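Local coordinates for RNA-binding protein Lsm (Halobacterium salinarum R1, PDB 6TFL), which probably binds RNA as a heptameric ring of Sm-like subunits, here with uridine and calcium ions bound, at residues S14-K24 with I52-P62. Residues are numbered along the deposited sequence; the frame is centred on the assembly and turned at random.
Sequences SLEETVTVRLK and IRGDNVVTIKP. With CA (calcium ion), chain P; URI (uridine), chain Q; URI (uridine), chain B.
Thr20 and Lys61 form a hydrogen-bonded antiparallel pair: Lys61 N donates to Thr20 O at 2.7 Å and Thr20 N returns a bond to Lys61 O. Further along, Arg22 N reaches Thr59 O at 2.9 Å in a nearly straight bond, and Arg22 O takes Val58 N at 2.8 Å and, weakly, Thr59 N. Val58 and Thr59 thus both face Arg22 in a classic beta bulge, after which Lys24 N is held by Asn56 O. With CG opposite the backbone N (chi1 177°) and a bend at chi3, the Arg22 side chain crosses Thr59, whose CG2 lies over one guanidinium face; NH2 comes 3.6 Å from Val58 CG1. On the other side of the sheet, Val21 CG1 meets Ile52 CD1 tip to tip at 4.0 Å, while Val21 CG2 lies alongside Ile60 CG1.

This pairing of strands 18-23 and 57-61 closes the small Sm-fold barrel, and Thr59 and Ile60 carry the sheet into a strand of a neighbouring subunit. Beyond Ile52, the 3-10 turn 54-56 is fastened by Asn56 N and Asn56 ND2, which approach Arg53 O from the same face. There the Arg53 guanidinium lies against one uridine, whose C2 sits 3.6 Å above its centre, and its NH2 makes a salt bridge to Asp55 OD2 at 3.0 Å. With Arg53 replaced by alanine, the base is likely to lose the flat group lying against this face, and Asp55 OD2 this charged mate. The uridine pocket also includes Asn41, whose OD1 accepts from Gly54 N.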
loop_
_atom_site.group_PDB
_atom_site.type_symbol
_atom_site.label_atom_id
_atom_site.label_comp_id
_atom_site.label_asym_id
_atom_site.label_seq_id
_atom_site.Cartn_x
_atom_site.Cartn_y
_atom_site.Cartn_z
ATOM N N SER A 14 -23.174 10.533 10.932
ATOM C CA SER A 14 -22.753 11.922 10.829
ATOM C C SER A 14 -23.095 12.547 9.487
ATOM O O SER A 14 -22.700 13.688 9.245
ATOM C CB SER A 14 -21.246 12.064 11.073
ATOM O OG SER A 14 -20.810 11.229 12.132
ATOM N N LEU A 15 -23.809 11.838 8.613
ATOM C CA LEU A 15 -24.212 12.428 7.341
ATOM C C LEU A 15 -25.107 13.633 7.582
ATOM O O LEU A 15 -25.923 13.645 8.507
ATOM C CB LEU A 15 -24.942 11.401 6.471
ATOM C CG LEU A 15 -24.079 10.314 5.816
ATOM C CD1 LEU A 15 -24.935 9.166 5.289
ATOM C CD2 LEU A 15 -23.214 10.909 4.711
ATOM N N GLU A 16 -24.950 14.653 6.740
ATOM C CA GLU A 16 -25.668 15.928 6.792
ATOM C C GLU A 16 -25.254 16.782 7.990
ATOM O O GLU A 16 -25.796 17.881 8.160
ATOM C CB GLU A 16 -27.201 15.755 6.787
ATOM C CG GLU A 16 -27.717 14.789 5.713
ATOM C CD GLU A 16 -28.923 15.314 4.919
ATOM O OE1 GLU A 16 -29.160 14.816 3.790
ATOM O OE2 GLU A 16 -29.646 16.206 5.419
ATOM N N GLU A 17 -24.298 16.337 8.803
ATOM C CA GLU A 17 -23.764 17.116 9.914
ATOM C C GLU A 17 -22.339 17.565 9.616
ATOM O O GLU A 17 -21.686 17.092 8.679
ATOM C CB GLU A 17 -23.794 16.316 11.226
ATOM C CG GLU A 17 -25.199 15.950 11.699
ATOM C CD GLU A 17 -25.251 14.581 12.365
ATOM O OE1 GLU A 17 -24.408 14.300 13.250
ATOM O OE2 GLU A 17 -26.140 13.781 12.000
ATOM N N THR A 18 -21.851 18.476 10.454
ATOM C CA THR A 18 -20.548 19.081 10.249
ATOM C C THR A 18 -19.457 18.227 10.884
ATOM O O THR A 18 -19.646 17.658 11.963
ATOM C CB THR A 18 -20.534 20.500 10.814
ATOM O OG1 THR A 18 -21.476 21.287 10.081
ATOM C CG2 THR A 18 -19.170 21.130 10.648
ATOM N N VAL A 19 -18.328 18.101 10.174
ATOM C CA VAL A 19 -17.204 17.265 10.577
ATOM C C VAL A 19 -15.921 17.985 10.195
ATOM O O VAL A 19 -15.912 18.870 9.336
ATOM C CB VAL A 19 -17.214 15.855 9.920
ATOM C CG1 VAL A 19 -18.498 15.094 10.235
ATOM C CG2 VAL A 19 -16.999 15.959 8.415
ATOM N N THR A 20 -14.828 17.601 10.847
ATOM C CA THR A 20 -13.500 18.063 10.462
ATOM C C THR A 20 -12.646 16.863 10.087
ATOM O O THR A 20 -12.565 15.883 10.837
ATOM C CB THR A 20 -12.834 18.885 11.564
ATOM O OG1 THR A 20 -13.606 20.068 11.771
ATOM C CG2 THR A 20 -11.432 19.311 11.149
ATOM N N VAL A 21 -12.048 16.941 8.907
ATOM C CA VAL A 21 -11.163 15.918 8.376
ATOM C C VAL A 21 -9.757 16.484 8.350
ATOM O O VAL A 21 -9.531 17.566 7.796
ATOM C CB VAL A 21 -11.594 15.489 6.968
ATOM C CG1 VAL A 21 -10.702 14.364 6.468
ATOM C CG2 VAL A 21 -13.043 15.067 6.986
ATOM N N ARG A 22 -8.814 15.754 8.934
ATOM C CA ARG A 22 -7.421 16.172 8.969
ATOM C C ARG A 22 -6.597 15.222 8.109
ATOM O O ARG A 22 -6.689 13.999 8.263
ATOM C CB ARG A 22 -6.908 16.214 10.406
ATOM C CG ARG A 22 -5.425 16.562 10.548
ATOM C CD ARG A 22 -5.018 16.641 12.030
ATOM N NE ARG A 22 -4.115 15.562 12.442
ATOM C CZ ARG A 22 -4.245 14.880 13.579
ATOM N NH1 ARG A 22 -5.251 15.164 14.403
ATOM N NH2 ARG A 22 -3.375 13.915 13.891
ATOM N N LEU A 23 -5.792 15.785 7.212
ATOM C CA LEU A 23 -5.011 15.010 6.254
ATOM C C LEU A 23 -3.569 14.823 6.712
ATOM O O LEU A 23 -3.070 15.542 7.575
ATOM C CB LEU A 23 -5.043 15.673 4.873
ATOM C CG LEU A 23 -6.458 15.865 4.340
ATOM C CD1 LEU A 23 -6.408 16.221 2.871
ATOM C CD2 LEU A 23 -7.280 14.603 4.571
ATOM N N LYS A 24 -2.898 13.839 6.105
ATOM C CA LYS A 24 -1.517 13.539 6.481
ATOM C C LYS A 24 -0.600 14.728 6.261
ATOM O O LYS A 24 0.387 14.883 6.984
ATOM C CB LYS A 24 -0.997 12.329 5.709
ATOM C CG LYS A 24 -1.732 11.058 6.047
ATOM C CD LYS A 24 -1.222 9.863 5.269
ATOM C CE LYS A 24 -2.025 8.639 5.658
ATOM N NZ LYS A 24 -1.512 7.432 4.984
ATOM N N ILE A 52 -12.411 13.973 -0.856
ATOM C CA ILE A 52 -11.136 13.659 -0.224
ATOM C C ILE A 52 -10.893 12.166 -0.376
ATOM O O ILE A 52 -11.724 11.347 0.040
ATOM C CB ILE A 52 -11.115 14.069 1.256
ATOM C CG1 ILE A 52 -11.395 15.567 1.407
ATOM C CG2 ILE A 52 -9.774 13.701 1.885
ATOM C CD1 ILE A 52 -11.494 16.049 2.878
ATOM N N ARG A 53 -9.753 11.803 -0.954
ATOM C CA ARG A 53 -9.405 10.396 -1.064
ATOM C C ARG A 53 -8.959 9.882 0.302
ATOM O O ARG A 53 -8.154 10.527 0.983
ATOM C CB ARG A 53 -8.323 10.185 -2.116
ATOM C CG ARG A 53 -8.415 8.839 -2.806
ATOM C CD ARG A 53 -7.243 8.632 -3.756
ATOM N NE ARG A 53 -7.215 7.290 -4.341
ATOM C CZ ARG A 53 -6.319 6.362 -4.018
ATOM N NH1 ARG A 53 -6.351 5.167 -4.601
ATOM N NH2 ARG A 53 -5.383 6.631 -3.113
ATOM N N GLY A 54 -9.507 8.726 0.701
ATOM C CA GLY A 54 -9.339 8.246 2.059
ATOM C C GLY A 54 -7.892 8.035 2.468
ATOM O O GLY A 54 -7.540 8.238 3.636
ATOM N N ASP A 55 -7.030 7.644 1.523
ATOM C CA ASP A 55 -5.651 7.348 1.874
ATOM C C ASP A 55 -4.928 8.542 2.494
ATOM O O ASP A 55 -3.917 8.341 3.166
ATOM C CB ASP A 55 -4.891 6.844 0.644
ATOM C CG ASP A 55 -4.497 7.969 -0.318
ATOM O OD1 ASP A 55 -3.277 8.155 -0.539
ATOM O OD2 ASP A 55 -5.403 8.656 -0.864
ATOM N N ASN A 56 -5.417 9.768 2.298
ATOM C CA ASN A 56 -4.823 10.954 2.916
ATOM C C ASN A 56 -5.351 11.256 4.319
ATOM O O ASN A 56 -4.815 12.152 4.984
ATOM C CB ASN A 56 -5.056 12.186 2.042
ATOM C CG ASN A 56 -4.656 11.959 0.593
ATOM O OD1 ASN A 56 -3.476 11.958 0.273
ATOM N ND2 ASN A 56 -5.644 11.754 -0.289
ATOM N N VAL A 57 -6.375 10.544 4.782
ATOM C CA VAL A 57 -7.055 10.899 6.022
ATOM C C VAL A 57 -6.260 10.393 7.218
ATOM O O VAL A 57 -5.776 9.251 7.228
ATOM C CB VAL A 57 -8.482 10.336 6.029
ATOM C CG1 VAL A 57 -9.158 10.623 7.370
ATOM C CG2 VAL A 57 -9.273 10.909 4.856
ATOM N N VAL A 58 -6.091 11.254 8.214
ATOM C CA VAL A 58 -5.563 10.847 9.512
ATOM C C VAL A 58 -6.737 10.647 10.462
ATOM O O VAL A 58 -6.980 9.533 10.939
ATOM C CB VAL A 58 -4.572 11.882 10.072
ATOM C CG1 VAL A 58 -3.999 11.405 11.393
ATOM C CG2 VAL A 58 -3.470 12.137 9.077
ATOM N N THR A 59 -7.490 11.717 10.725
ATOM C CA THR A 59 -8.657 11.644 11.594
ATOM C C THR A 59 -9.860 12.341 10.966
ATOM O O THR A 59 -9.723 13.298 10.196
ATOM C CB THR A 59 -8.392 12.284 12.970
ATOM O OG1 THR A 59 -8.143 13.682 12.806
ATOM C CG2 THR A 59 -7.192 11.618 13.682
ATOM N N ILE A 60 -11.047 11.851 11.311
ATOM C CA ILE A 60 -12.300 12.566 11.076
ATOM C C ILE A 60 -12.948 12.824 12.430
ATOM O O ILE A 60 -13.025 11.912 13.262
ATOM C CB ILE A 60 -13.258 11.780 10.162
ATOM C CG1 ILE A 60 -12.594 11.476 8.811
ATOM C CG2 ILE A 60 -14.595 12.538 10.008
ATOM C CD1 ILE A 60 -13.375 10.527 7.942
ATOM N N LYS A 61 -13.402 14.056 12.658
ATOM C CA LYS A 61 -14.061 14.412 13.920
ATOM C C LYS A 61 -15.490 14.854 13.645
ATOM O O LYS A 61 -15.723 16.008 13.244
ATOM C CB LYS A 61 -13.295 15.507 14.662
ATOM C CG LYS A 61 -11.902 15.084 15.126
ATOM C CD LYS A 61 -11.295 16.100 16.086
ATOM C CE LYS A 61 -9.890 15.673 16.543
ATOM N NZ LYS A 61 -8.833 15.710 15.452
ATOM N N PRO A 62 -16.479 13.969 13.829
ATOM C CA PRO A 62 -17.913 14.258 13.689
ATOM C C PRO A 62 -18.541 14.871 14.949
ATOM O O PRO A 62 -19.513 15.634 14.889
ATOM C CB PRO A 62 -18.511 12.883 13.414
ATOM C CG PRO A 62 -17.628 11.937 14.166
ATOM C CD PRO A 62 -16.223 12.539 14.100
ATOM O OXT PRO A 62 -18.101 14.620 16.075
HETATM CA CA CA P . -27.075 11.474 13.294
HETATM N N1 URI Q . -8.196 3.701 -1.947
HETATM C C2 URI Q . -8.700 4.955 -1.655
HETATM N N3 URI Q . -9.619 5.435 -2.551
HETATM C C4 URI Q . -10.084 4.809 -3.680
HETATM C C5 URI Q . -9.525 3.508 -3.914
HETATM C C6 URI Q . -8.626 3.006 -3.054
HETATM O O2 URI Q . -8.356 5.605 -0.675
HETATM O O4 URI Q . -10.925 5.399 -4.367
HETATM C "C1'" URI Q . -7.228 3.187 -0.966
HETATM C "C2'" URI Q . -7.845 2.272 0.081
HETATM C "C3'" URI Q . -6.605 1.553 0.601
HETATM C "C4'" URI Q . -5.771 1.375 -0.669
HETATM O "O2'" URI Q . -8.571 2.994 1.054
HETATM O "O3'" URI Q . -5.914 2.402 1.518
HETATM O "O4'" URI Q . -6.231 2.405 -1.600
HETATM C "C5'" URI Q . -5.889 0.009 -1.301
HETATM O "O5'" URI Q . -5.473 -1.021 -0.404
HETATM N N1 URI B . -4.096 1.898 -7.774
HETATM C C2 URI B . -4.255 3.096 -8.468
HETATM N N3 URI B . -4.402 2.953 -9.828
HETATM C C4 URI B . -4.412 1.773 -10.538
HETATM C C5 URI B . -4.249 0.585 -9.758
HETATM C C6 URI B . -4.100 0.685 -8.431
HETATM O O2 URI B . -4.256 4.200 -7.933
HETATM O O4 URI B . -4.554 1.816 -11.758
HETATM C "C1'" URI B . -3.931 1.978 -6.314
HETATM C "C2'" URI B . -5.200 1.685 -5.529
HETATM C "C3'" URI B . -4.611 1.315 -4.166
HETATM C "C4'" URI B . -3.375 0.512 -4.562
HETATM O "O2'" URI B . -6.107 2.770 -5.541
HETATM O "O3'" URI B . -4.197 2.490 -3.463
HETATM O "O4'" URI B . -2.990 1.003 -5.884
HETATM C "C5'" URI B . -3.593 -0.984 -4.618
HETATM O "O5'" URI B . -3.794 -1.541 -3.321
HETATM O O HOH W 1 -25.182 12.214 14.961
HETATM O O HOH W 2 -10.008 15.712 12.411
#